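Local atomic coordinates of aromatic-amino-acid aminotransferase (Burkholderia pseudomallei, PDB entry 4F4E), a protein that probably transfers the amino group of aromatic amino acids such as tyrosine to 2-oxoglutarate, using pyridoxal 5'-phosphate as cofactor. Residues P67-V72 / A328-E333; T120-G125 / S307-H312; D74-R79 / G314-A319. All coordinates share one frame; numbering follows the deposited sequence.

Contact 1: P67-V72 / A328-E333; sequences PLLRAV and ASWVQE
The N-terminal end of helix 70-81, with Leu69 at its N-cap, is received by the carboxylate of Glu333 on helix 324-354. Arg70 N donates to Glu333 OE2 at 2.8 Å with an N-H...O angle of 168°, meeting the syn lone pair of that oxygen. Glu333 reaches it with CG anti to the backbone N (chi1 -169°) and an extended chain beyond.

The Arg70 side chain, bent at chi3, folds back so that its guanidinium stacks on the same carboxylate, the two planes 3° apart. Glu333 OE2 sits 3.6 Å above the Arg70 guanidinium plane, over its centre. The resulting salt bridge, Arg70 NE to Glu333 OE2, is long at 3.7 Å and rests on charge alone. Arg70 NH2 forms its own salt bridge with Glu336 OE1, so the guanidinium serves two carboxylates.

In this aminotransferase fold the seam joins a helix start to the long helix 324-354. Water 4 bridges a second amide of the first turn, Ala71 N, to Glu333 OE2, and also lies 3.1 Å from Ser329 OG. Water 1 donates to both Leu68 O and Glu333 OE1.

Leu69 CD2 packs against the carboxylate, 3.5 Å from Glu333 OE1. The apolar pairs involve Trp330: Leu69 CD1 meets Trp330 CD1 at 3.9 Å, at the indole edge and in its plane, and Ala71 CB packs on Trp330 CB at 4.0 Å. The indole NE1 bonds to Ser270 O.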
ATOM      1  N   PRO A  67      -1.831 -18.525 -13.564  1.00 14.15           N
ATOM      2  CA  PRO A  67      -1.154 -18.231 -14.793  1.00 13.88           C
ATOM      3  C   PRO A  67      -0.446 -16.885 -14.820  1.00 13.07           C
ATOM      4  O   PRO A  67      -0.915 -15.897 -14.232  1.00 12.20           O
ATOM      5  CB  PRO A  67      -2.286 -18.214 -15.814  1.00 14.81           C
ATOM      6  CG  PRO A  67      -3.412 -17.589 -15.035  1.00 15.23           C
ATOM      7  CD  PRO A  67      -3.276 -18.245 -13.667  1.00 14.90           C
ATOM      8  N   LEU A  68       0.664 -16.835 -15.531  1.00 12.47           N
ATOM      9  CA  LEU A  68       1.271 -15.545 -15.870  1.00 12.36           C
ATOM     10  C   LEU A  68       0.831 -15.196 -17.267  1.00 12.64           C
ATOM     11  O   LEU A  68       1.217 -15.897 -18.245  1.00 12.84           O
ATOM     12  CB  LEU A  68       2.808 -15.616 -15.818  1.00 12.24           C
ATOM     13  CG  LEU A  68       3.609 -14.351 -16.152  1.00 12.09           C
ATOM     14  CD1 LEU A  68       3.260 -13.223 -15.208  1.00 12.09           C
ATOM     15  CD2 LEU A  68       5.137 -14.605 -16.173  1.00 12.11           C
ATOM     16  N   LEU A  69       0.068 -14.102 -17.406  1.00 11.95           N
ATOM     17  CA  LEU A  69      -0.461 -13.767 -18.724  1.00 12.60           C
ATOM     18  C   LEU A  69       0.635 -13.426 -19.722  1.00 12.53           C
ATOM     19  O   LEU A  69       1.626 -12.811 -19.343  1.00 12.11           O
ATOM     20  CB  LEU A  69      -1.443 -12.595 -18.684  1.00 13.22           C
ATOM     21  CG  LEU A  69      -2.659 -12.712 -17.778  1.00 13.80           C
ATOM     22  CD1 LEU A  69      -3.596 -11.593 -18.240  1.00 14.72           C
ATOM     23  CD2 LEU A  69      -3.413 -14.055 -17.768  1.00 14.72           C
ATOM     24  N   ARG A  70       0.425 -13.756 -20.996  1.00 13.21           N
ATOM     25  CA  ARG A  70       1.414 -13.529 -22.021  1.00 14.03           C
ATOM     26  C   ARG A  70       1.752 -12.038 -22.157  1.00 13.81           C
ATOM     27  O   ARG A  70       2.911 -11.658 -22.273  1.00 13.27           O
ATOM     28  CB  ARG A  70       0.963 -14.115 -23.370  1.00 15.36           C
ATOM     29  CG  ARG A  70       0.732 -15.618 -23.302  1.00 16.44           C
ATOM     30  CD  ARG A  70       0.212 -16.165 -24.626  1.00 18.10           C
ATOM     31  NE  ARG A  70      -1.237 -16.009 -24.852  1.00 17.52           N
ATOM     32  CZ  ARG A  70      -2.195 -16.799 -24.388  1.00 18.73           C
ATOM     33  NH1 ARG A  70      -1.905 -17.854 -23.656  1.00 19.53           N
ATOM     34  NH2 ARG A  70      -3.485 -16.574 -24.725  1.00 20.35           N
ATOM     35  N   ALA A  71       0.724 -11.187 -22.115  1.00 13.21           N
ATOM     36  CA  ALA A  71       0.924  -9.762 -22.255  1.00 12.79           C
ATOM     37  C   ALA A  71       1.738  -9.196 -21.089  1.00 12.15           C
ATOM     38  O   ALA A  71       2.543  -8.317 -21.270  1.00 12.77           O
ATOM     39  CB  ALA A  71      -0.414  -9.044 -22.385  1.00 12.74           C
ATOM     40  N   VAL A  72       1.599  -9.790 -19.918  1.00 11.59           N
ATOM     41  CA  VAL A  72       2.311  -9.351 -18.738  1.00 11.13           C
ATOM     42  C   VAL A  72       3.786  -9.765 -18.866  1.00 12.24           C
ATOM     43  O   VAL A  72       4.674  -8.954 -18.719  1.00 11.46           O
ATOM     44  CB  VAL A  72       1.670  -9.904 -17.465  1.00 10.64           C
ATOM     45  CG1 VAL A  72       2.591  -9.778 -16.265  1.00 10.14           C
ATOM     46  CG2 VAL A  72       0.331  -9.216 -17.204  1.00  9.98           C
ATOM     47  N   ALA A 328      -4.192  -6.310 -27.301  1.00 13.92           N
ATOM     48  CA  ALA A 328      -4.942  -7.362 -28.002  1.00 13.80           C
ATOM     49  C   ALA A 328      -4.634  -8.737 -27.417  1.00 13.43           C
ATOM     50  O   ALA A 328      -5.526  -9.604 -27.276  1.00 13.22           O
ATOM     51  CB  ALA A 328      -4.674  -7.284 -29.530  1.00 14.40           C
ATOM     52  N   SER A 329      -3.367  -8.970 -27.040  1.00 13.58           N
ATOM     53  CA  SER A 329      -2.995 -10.232 -26.421  1.00 13.43           C
ATOM     54  C   SER A 329      -3.731 -10.402 -25.079  1.00 12.71           C
ATOM     55  O   SER A 329      -4.257 -11.465 -24.781  1.00 12.65           O
ATOM     56  CB  SER A 329      -1.459 -10.273 -26.190  1.00 13.69           C
ATOM     57  OG  SER A 329      -1.102 -11.356 -25.353  1.00 13.73           O
ATOM     58  N   TRP A 330      -3.736  -9.333 -24.270  1.00 11.91           N
ATOM     59  CA  TRP A 330      -4.483  -9.328 -23.011  1.00 11.29           C
ATOM     60  C   TRP A 330      -5.970  -9.648 -23.225  1.00 11.26           C
ATOM     61  O   TRP A 330      -6.538 -10.518 -22.540  1.00 10.99           O
ATOM     62  CB  TRP A 330      -4.290  -7.980 -22.361  1.00 10.85           C
ATOM     63  CG  TRP A 330      -5.179  -7.810 -21.188  1.00 10.59           C
ATOM     64  CD1 TRP A 330      -5.237  -8.605 -20.049  1.00 10.07           C
ATOM     65  CD2 TRP A 330      -6.182  -6.794 -21.028  1.00 10.40           C
ATOM     66  NE1 TRP A 330      -6.214  -8.138 -19.214  1.00 10.34           N
ATOM     67  CE2 TRP A 330      -6.814  -7.041 -19.745  1.00 10.03           C
ATOM     68  CE3 TRP A 330      -6.611  -5.694 -21.799  1.00 10.73           C
ATOM     69  CZ2 TRP A 330      -7.836  -6.214 -19.238  1.00 10.00           C
ATOM     70  CZ3 TRP A 330      -7.647  -4.880 -21.284  1.00 10.45           C
ATOM     71  CH2 TRP A 330      -8.247  -5.141 -20.036  1.00 10.07           C
ATOM     72  N   VAL A 331      -6.584  -8.982 -24.200  1.00 11.61           N
ATOM     73  CA  VAL A 331      -8.056  -9.119 -24.485  1.00 11.80           C
ATOM     74  C   VAL A 331      -8.335 -10.575 -24.840  1.00 12.47           C
ATOM     75  O   VAL A 331      -9.296 -11.208 -24.330  1.00 12.25           O
ATOM     76  CB  VAL A 331      -8.524  -8.142 -25.602  1.00 12.07           C
ATOM     77  CG1 VAL A 331      -9.908  -8.502 -26.090  1.00 12.24           C
ATOM     78  CG2 VAL A 331      -8.519  -6.719 -25.071  1.00 11.63           C
ATOM     79  N   GLN A 332      -7.451 -11.142 -25.650  1.00 13.37           N
ATOM     80  CA  GLN A 332      -7.628 -12.507 -26.075  1.00 15.08           C
ATOM     81  C   GLN A 332      -7.534 -13.477 -24.922  1.00 14.09           C
ATOM     82  O   GLN A 332      -8.393 -14.353 -24.756  1.00 13.66           O
ATOM     83  CB  GLN A 332      -6.600 -12.862 -27.152  1.00 17.60           C
ATOM     84  CG  GLN A 332      -6.719 -14.285 -27.689  1.00 20.96           C
ATOM     85  CD  GLN A 332      -5.825 -14.482 -28.896  1.00 23.46           C
ATOM     86  OE1 GLN A 332      -6.300 -14.656 -30.026  1.00 33.50           O
ATOM     87  NE2 GLN A 332      -4.537 -14.417 -28.680  1.00 25.85           N
ATOM     88  N   GLU A 333      -6.499 -13.311 -24.107  1.00 12.90           N
ATOM     89  CA  GLU A 333      -6.274 -14.210 -23.002  1.00 12.52           C
ATOM     90  C   GLU A 333      -7.349 -14.099 -21.898  1.00 11.44           C
ATOM     91  O   GLU A 333      -7.788 -15.112 -21.365  1.00 11.34           O
ATOM     92  CB  GLU A 333      -4.843 -14.087 -22.431  1.00 12.44           C
ATOM     93  CG  GLU A 333      -4.543 -15.218 -21.468  1.00 13.15           C
ATOM     94  CD  GLU A 333      -3.074 -15.408 -21.119  1.00 14.29           C
ATOM     95  OE1 GLU A 333      -2.821 -16.367 -20.341  1.00 16.07           O
ATOM     96  OE2 GLU A 333      -2.198 -14.631 -21.560  1.00 14.61           O
TER
HETATM   97  O   HOH W   1      -0.266 -17.301 -20.047  1.00 18.53           O
HETATM   98  O   HOH W   2      -3.140 -13.831 -26.065  1.00 19.35           O
HETATM   99  O   HOH W   3      -0.234 -13.482 -26.758  1.00 26.33           O
HETATM  100  O   HOH W   4      -1.992 -12.071 -22.465  1.00 12.67           O

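Contact 2: T120-G125 / S307-H312; sequences TAQALG and SNPPTH
Two consecutive prolines, Pro309 and Pro310, form the whole of one side of this contact, meeting Gln122 and Leu124 of the strand 118-124. Gln122 touches both. Its amide carbon CD packs against Pro309 CG at 3.7 Å, and its NE2 lies 2.9 Å from Pro310 O. That hydrogen bond is weak, because the N-H...O angle is just 125°. The reach comes from a side chain drawn out to full length: CG is anti to the backbone N (chi1 -176°), and chi2 is again close to 180°.

Leu124, the centre of an inverse gamma turn, supplies the apolar half. Both of its methyls lie against Pro310, with Leu124 CD1 3.6 Å from Pro310 CD; Leu124 CD2 also reaches Pro309 CB, at 4.2 Å.

The proline segment links helix 288-303 to helix 312-322 and runs along the dimer interface: Leu124 also packs on Tyr306 of the second subunit, and Pro310 on Arg277 of that subunit. Ala121 and Ala123 make backbone hydrogen bonds with Leu281 and Gly279 of strand 278-284.

All four touching residues are buried. The one hydrogen bond between the segments is weak and the other close pairs all involve proline ring carbons, which suggests that hydrocarbon packing carries much of the contact. The buried amide of Gln122 has a partner at each end, OE1 held by Ile94 N and NE2 more weakly by Pro310 O.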
ATOM      1  N   THR A 120      -9.049  10.017 -10.893  1.00  8.77           N
ATOM      2  CA  THR A 120      -8.553   8.661 -10.717  1.00  8.36           C
ATOM      3  C   THR A 120      -7.201   8.633 -10.066  1.00  8.27           C
ATOM      4  O   THR A 120      -6.263   9.306 -10.538  1.00  9.22           O
ATOM      5  CB  THR A 120      -8.499   7.908 -12.055  1.00  8.20           C
ATOM      6  OG1 THR A 120      -9.827   7.848 -12.599  1.00  8.29           O
ATOM      7  CG2 THR A 120      -7.956   6.492 -11.858  1.00  7.82           C
ATOM      8  N   ALA A 121      -7.085   7.896  -8.949  1.00  7.80           N
ATOM      9  CA  ALA A 121      -5.812   7.701  -8.266  1.00  7.54           C
ATOM     10  C   ALA A 121      -5.496   6.195  -8.272  1.00  7.25           C
ATOM     11  O   ALA A 121      -6.329   5.377  -7.911  1.00  7.12           O
ATOM     12  CB  ALA A 121      -5.839   8.199  -6.805  1.00  7.56           C
ATOM     13  N   GLN A 122      -4.285   5.860  -8.683  1.00  7.01           N
ATOM     14  CA  GLN A 122      -3.786   4.530  -8.575  1.00  6.93           C
ATOM     15  C   GLN A 122      -3.836   4.096  -7.132  1.00  6.71           C
ATOM     16  O   GLN A 122      -3.631   4.891  -6.226  1.00  7.14           O
ATOM     17  CB  GLN A 122      -2.333   4.486  -9.101  1.00  6.90           C
ATOM     18  CG  GLN A 122      -1.675   3.113  -9.152  1.00  6.74           C
ATOM     19  CD  GLN A 122      -0.235   3.213  -9.546  1.00  6.92           C
ATOM     20  OE1 GLN A 122       0.156   4.141 -10.249  1.00  7.16           O
ATOM     21  NE2 GLN A 122       0.569   2.246  -9.106  1.00  6.74           N
ATOM     22  N   ALA A 123      -4.111   2.820  -6.921  1.00  6.51           N
ATOM     23  CA  ALA A 123      -4.354   2.301  -5.580  1.00  6.48           C
ATOM     24  C   ALA A 123      -3.772   0.907  -5.398  1.00  6.40           C
ATOM     25  O   ALA A 123      -3.493   0.208  -6.381  1.00  5.99           O
ATOM     26  CB  ALA A 123      -5.893   2.294  -5.301  1.00  6.21           C
ATOM     27  N   LEU A 124      -3.675   0.464  -4.128  1.00  6.67           N
ATOM     28  CA  LEU A 124      -3.140  -0.867  -3.810  1.00  6.98           C
ATOM     29  C   LEU A 124      -4.229  -1.919  -3.979  1.00  6.97           C
ATOM     30  O   LEU A 124      -4.844  -2.371  -3.031  1.00  6.85           O
ATOM     31  CB  LEU A 124      -2.534  -0.889  -2.416  1.00  7.47           C
ATOM     32  CG  LEU A 124      -1.139  -0.303  -2.223  1.00  8.22           C
ATOM     33  CD1 LEU A 124      -0.036  -1.136  -2.847  1.00  8.37           C
ATOM     34  CD2 LEU A 124      -0.984   1.113  -2.691  1.00  8.92           C
ATOM     35  N   GLY A 125      -4.427  -2.313  -5.228  1.00  7.10           N
ATOM     36  CA  GLY A 125      -5.549  -3.149  -5.596  1.00  6.91           C
ATOM     37  C   GLY A 125      -6.904  -2.476  -5.425  1.00  6.90           C
ATOM     38  O   GLY A 125      -7.014  -1.289  -5.061  1.00  6.71           O
ATOM     39  N   SER A 307       2.144   7.049   1.352  1.00  9.50           N
ATOM     40  CA  SER A 307       2.933   8.088   0.673  1.00  9.73           C
ATOM     41  C   SER A 307       2.623   8.150  -0.823  1.00  9.29           C
ATOM     42  O   SER A 307       2.178   9.197  -1.357  1.00  9.27           O
ATOM     43  CB  SER A 307       4.433   7.884   0.913  1.00 10.59           C
ATOM     44  OG  SER A 307       5.047   9.116   0.857  1.00 12.54           O
ATOM     45  N   ASN A 308       2.895   7.050  -1.491  1.00  8.11           N
ATOM     46  CA  ASN A 308       2.699   6.965  -2.924  1.00  7.97           C
ATOM     47  C   ASN A 308       2.716   5.478  -3.279  1.00  7.54           C
ATOM     48  O   ASN A 308       3.171   4.668  -2.480  1.00  7.28           O
ATOM     49  CB  ASN A 308       3.769   7.777  -3.686  1.00  8.39           C
ATOM     50  CG  ASN A 308       5.152   7.622  -3.096  1.00  8.43           C
ATOM     51  OD1 ASN A 308       5.730   6.515  -3.140  1.00  8.48           O
ATOM     52  ND2 ASN A 308       5.694   8.733  -2.478  1.00  8.47           N
ATOM     53  N   PRO A 309       2.125   5.088  -4.417  1.00  7.15           N
ATOM     54  CA  PRO A 309       1.987   3.659  -4.688  1.00  7.05           C
ATOM     55  C   PRO A 309       3.188   3.020  -5.380  1.00  7.18           C
ATOM     56  O   PRO A 309       4.067   3.706  -5.886  1.00  7.23           O
ATOM     57  CB  PRO A 309       0.722   3.612  -5.578  1.00  7.08           C
ATOM     58  CG  PRO A 309       0.851   4.868  -6.374  1.00  7.17           C
ATOM     59  CD  PRO A 309       1.500   5.909  -5.457  1.00  7.26           C
ATOM     60  N   PRO A 310       3.222   1.683  -5.405  1.00  7.23           N
ATOM     61  CA  PRO A 310       4.313   0.975  -6.055  1.00  7.53           C
ATOM     62  C   PRO A 310       4.242   1.070  -7.555  1.00  7.84           C
ATOM     63  O   PRO A 310       3.163   1.295  -8.140  1.00  8.38           O
ATOM     64  CB  PRO A 310       4.112  -0.479  -5.578  1.00  7.46           C
ATOM     65  CG  PRO A 310       2.656  -0.590  -5.323  1.00  7.22           C
ATOM     66  CD  PRO A 310       2.240   0.766  -4.823  1.00  7.30           C
ATOM     67  N   THR A 311       5.382   0.890  -8.195  1.00  7.85           N
ATOM     68  CA  THR A 311       5.531   1.180  -9.608  1.00  7.88           C
ATOM     69  C   THR A 311       5.265  -0.027 -10.496  1.00  7.71           C
ATOM     70  O   THR A 311       4.546   0.090 -11.501  1.00  7.74           O
ATOM     71  CB  THR A 311       6.940   1.732  -9.929  1.00  8.15           C
ATOM     72  OG1 THR A 311       7.122   2.972  -9.244  1.00  8.23           O
ATOM     73  CG2 THR A 311       7.089   2.085 -11.464  1.00  8.49           C
ATOM     74  N   HIS A 312       5.838  -1.179 -10.146  1.00  7.60           N
ATOM     75  CA  HIS A 312       5.929  -2.251 -11.094  1.00  7.69           C
ATOM     76  C   HIS A 312       4.595  -2.648 -11.745  1.00  7.57           C
ATOM     77  O   HIS A 312       4.475  -2.657 -12.992  1.00  7.62           O
ATOM     78  CB  HIS A 312       6.578  -3.465 -10.463  1.00  7.81           C
ATOM     79  CG  HIS A 312       6.931  -4.516 -11.488  1.00  7.86           C
ATOM     80  ND1 HIS A 312       7.883  -4.307 -12.407  1.00  8.21           N
ATOM     81  CD2 HIS A 312       6.368  -5.760 -11.756  1.00  7.87           C
ATOM     82  CE1 HIS A 312       7.976  -5.411 -13.221  1.00  8.84           C
ATOM     83  NE2 HIS A 312       7.041  -6.295 -12.831  1.00  8.25           N
TER

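Contact 3: D74-R79 / G314-A319; sequences DAEKAR and GAIVAA
Apolar packing centres on Ile316, whose CD1 enters the surface of helix 70-81 between Ala75, Glu76 and Arg79. Ile316 CD1 lies 4.0 Å from Ala75 CB and 3.6 Å from Glu76 CG, and it also approaches Arg79 CD at 3.9 Å. Ile316 has CG1 beside the backbone N and anti to the carbonyl carbon (chi1 -65°), which carries CD1 toward the facing helix although its CB bond does not point straight there. The Glu76 and Ile316 side chains cross at about a right angle; the glutamate contributes its methylene part, CG being its side-chain atom nearest to Ile316 CD1. A looser pair, Ala75 CB to Ala319 CB at 4.4 Å, extends the packing by one turn.

A second kind of contact sets a flat cation on a methyl group. The Arg79 chain is extended from CG to NE and brings its guanidinium over Ala315, whose CB lies 3.5 Å above the plane and over its centre. The nearest atom is Arg79 CZ, at 3.5 Å from Ala315 CB, as expected for an approach over the face.

Polar bonding is directed outside the two segments. Glu76 OE2 is hydrogen-bonded to His312 NE2, at the start of helix 312-322, and Glu76 OE1 forms a salt bridge with Arg86 of the second subunit.

The segment axes approach to 9.5 Å and cross steeply, their directions 109° apart, consistent with few side chains meeting. Helix 312-322 thus lies between helix 70-81, met through Ala75 and Arg79, and helix 95-106, where Val317 and Ala318 rest on Tyr97; Glu76 brings the first helix to the dimer interface.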
ATOM      1  N   ASP A  74       5.382 -10.426 -21.572  1.00 15.00           N
ATOM      2  CA  ASP A  74       5.969  -9.650 -22.661  1.00 15.44           C
ATOM      3  C   ASP A  74       6.302  -8.252 -22.237  1.00 14.54           C
ATOM      4  O   ASP A  74       7.409  -7.743 -22.538  1.00 14.69           O
ATOM      5  CB  ASP A  74       5.076  -9.656 -23.892  1.00 17.04           C
ATOM      6  CG  ASP A  74       4.977 -11.050 -24.535  1.00 19.44           C
ATOM      7  OD1 ASP A  74       5.777 -11.918 -24.144  1.00 19.30           O
ATOM      8  OD2 ASP A  74       4.084 -11.301 -25.384  1.00 21.03           O
ATOM      9  N   ALA A  75       5.380  -7.605 -21.533  1.00 13.23           N
ATOM     10  CA  ALA A  75       5.637  -6.253 -21.056  1.00 12.93           C
ATOM     11  C   ALA A  75       6.792  -6.200 -20.087  1.00 12.75           C
ATOM     12  O   ALA A  75       7.591  -5.237 -20.114  1.00 12.67           O
ATOM     13  CB  ALA A  75       4.397  -5.642 -20.391  1.00 11.97           C
ATOM     14  N   GLU A  76       6.853  -7.177 -19.182  1.00 12.80           N
ATOM     15  CA  GLU A  76       7.906  -7.168 -18.141  1.00 13.76           C
ATOM     16  C   GLU A  76       9.264  -7.360 -18.796  1.00 15.14           C
ATOM     17  O   GLU A  76      10.242  -6.753 -18.369  1.00 15.32           O
ATOM     18  CB  GLU A  76       7.718  -8.240 -17.080  1.00 13.67           C
ATOM     19  CG  GLU A  76       6.515  -8.025 -16.196  1.00 13.59           C
ATOM     20  CD  GLU A  76       6.463  -9.026 -15.058  1.00 13.99           C
ATOM     21  OE1 GLU A  76       6.329 -10.238 -15.306  1.00 13.77           O
ATOM     22  OE2 GLU A  76       6.599  -8.603 -13.888  1.00 14.54           O
ATOM     23  N   LYS A  77       9.322  -8.197 -19.821  1.00 16.65           N
ATOM     24  CA  LYS A  77      10.600  -8.474 -20.485  1.00 18.74           C
ATOM     25  C   LYS A  77      11.118  -7.204 -21.153  1.00 20.15           C
ATOM     26  O   LYS A  77      12.298  -6.844 -20.998  1.00 22.36           O
ATOM     27  CB  LYS A  77      10.470  -9.681 -21.467  1.00 18.74           C
ATOM     28  N   ALA A  78      10.261  -6.510 -21.899  1.00 21.79           N
ATOM     29  CA  ALA A  78      10.612  -5.219 -22.466  1.00 22.88           C
ATOM     30  C   ALA A  78      11.003  -4.160 -21.437  1.00 23.11           C
ATOM     31  O   ALA A  78      11.943  -3.389 -21.659  1.00 23.48           O
ATOM     32  CB  ALA A  78       9.480  -4.707 -23.349  1.00 22.29           C
ATOM     33  N   ARG A  79      10.324  -4.111 -20.299  1.00 21.81           N
ATOM     34  CA  ARG A  79      10.601  -3.049 -19.351  1.00 22.21           C
ATOM     35  C   ARG A  79      11.903  -3.238 -18.570  1.00 23.02           C
ATOM     36  O   ARG A  79      12.598  -2.255 -18.246  1.00 21.79           O
ATOM     37  CB  ARG A  79       9.465  -2.926 -18.372  1.00 23.31           C
ATOM     38  CG  ARG A  79       9.583  -1.709 -17.503  1.00 23.96           C
ATOM     39  CD  ARG A  79       8.338  -1.560 -16.671  1.00 25.15           C
ATOM     40  NE  ARG A  79       8.595  -0.517 -15.711  1.00 26.61           N
ATOM     41  CZ  ARG A  79       8.426   0.769 -15.933  1.00 26.98           C
ATOM     42  NH1 ARG A  79       7.919   1.187 -17.086  1.00 26.18           N
ATOM     43  NH2 ARG A  79       8.729   1.632 -14.947  1.00 28.55           N
ATOM     44  N   GLY A 314       1.454  -1.280 -11.763  1.00  7.22           N
ATOM     45  CA  GLY A 314       0.845  -0.202 -12.541  1.00  7.34           C
ATOM     46  C   GLY A 314       1.535   0.122 -13.845  1.00  7.68           C
ATOM     47  O   GLY A 314       0.879   0.365 -14.842  1.00  7.57           O
ATOM     48  N   ALA A 315       2.863   0.109 -13.837  1.00  8.17           N
ATOM     49  CA  ALA A 315       3.623   0.385 -15.041  1.00  8.32           C
ATOM     50  C   ALA A 315       3.373  -0.671 -16.122  1.00  8.82           C
ATOM     51  O   ALA A 315       3.276  -0.353 -17.296  1.00  8.47           O
ATOM     52  CB  ALA A 315       5.096   0.504 -14.743  1.00  8.34           C
ATOM     53  N   ILE A 316       3.309  -1.929 -15.691  1.00  8.76           N
ATOM     54  CA  ILE A 316       2.991  -3.033 -16.578  1.00  8.98           C
ATOM     55  C   ILE A 316       1.565  -2.948 -17.145  1.00  8.75           C
ATOM     56  O   ILE A 316       1.374  -3.086 -18.353  1.00  8.65           O
ATOM     57  CB  ILE A 316       3.264  -4.366 -15.882  1.00  9.17           C
ATOM     58  CG1 ILE A 316       4.770  -4.500 -15.603  1.00  9.55           C
ATOM     59  CG2 ILE A 316       2.758  -5.544 -16.671  1.00  9.40           C
ATOM     60  CD1 ILE A 316       5.754  -4.540 -16.775  1.00 10.06           C
ATOM     61  N   VAL A 317       0.571  -2.687 -16.301  1.00  8.45           N
ATOM     62  CA  VAL A 317      -0.785  -2.555 -16.807  1.00  8.40           C
ATOM     63  C   VAL A 317      -0.816  -1.382 -17.777  1.00  9.18           C
ATOM     64  O   VAL A 317      -1.403  -1.505 -18.868  1.00 10.39           O
ATOM     65  CB  VAL A 317      -1.809  -2.371 -15.687  1.00  8.05           C
ATOM     66  CG1 VAL A 317      -3.214  -1.915 -16.230  1.00  7.62           C
ATOM     67  CG2 VAL A 317      -1.928  -3.629 -14.843  1.00  7.47           C
ATOM     68  N   ALA A 318      -0.232  -0.232 -17.409  1.00  9.29           N
ATOM     69  CA  ALA A 318      -0.223   0.936 -18.310  1.00  9.99           C
ATOM     70  C   ALA A 318       0.439   0.601 -19.644  1.00 10.35           C
ATOM     71  O   ALA A 318      -0.071   0.987 -20.734  1.00 10.61           O
ATOM     72  CB  ALA A 318       0.499   2.133 -17.663  1.00  9.94           C
ATOM     73  N   ALA A 319       1.551  -0.148 -19.580  1.00 10.41           N
ATOM     74  CA  ALA A 319       2.260  -0.583 -20.826  1.00 11.14           C
ATOM     75  C   ALA A 319       1.377  -1.456 -21.738  1.00 11.49           C
ATOM     76  O   ALA A 319       1.370  -1.241 -22.970  1.00 12.20           O
ATOM     77  CB  ALA A 319       3.576  -1.318 -20.492  1.00 10.91           C
TER

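Overall arrangement
Contacts 1 and 3 share helix 70-81: its first turn meets helix 324-354 and its next turns meet helix 312-322, with centres 12 Å apart and Val72 CG1 lying 4.3 Å from Ile316 CG2. Contact 3 is tied to contact 2 by the probable hydrogen bond between Glu76 OE2 and His312 NE2, 2.6 Å long; their centres are 15 Å apart. Contacts 1 and 2 do not touch, their nearest atoms being about 7 Å apart. Contact 2 is nested in the loops closed by both others. All three reach the second subunit of the homodimer, contact 1 through Leu68 on Gly83 of that subunit. Ser270, the partner of Trp330 in contact 1, directly follows Lys269, the lysine covalently linked to pyridoxal phosphate.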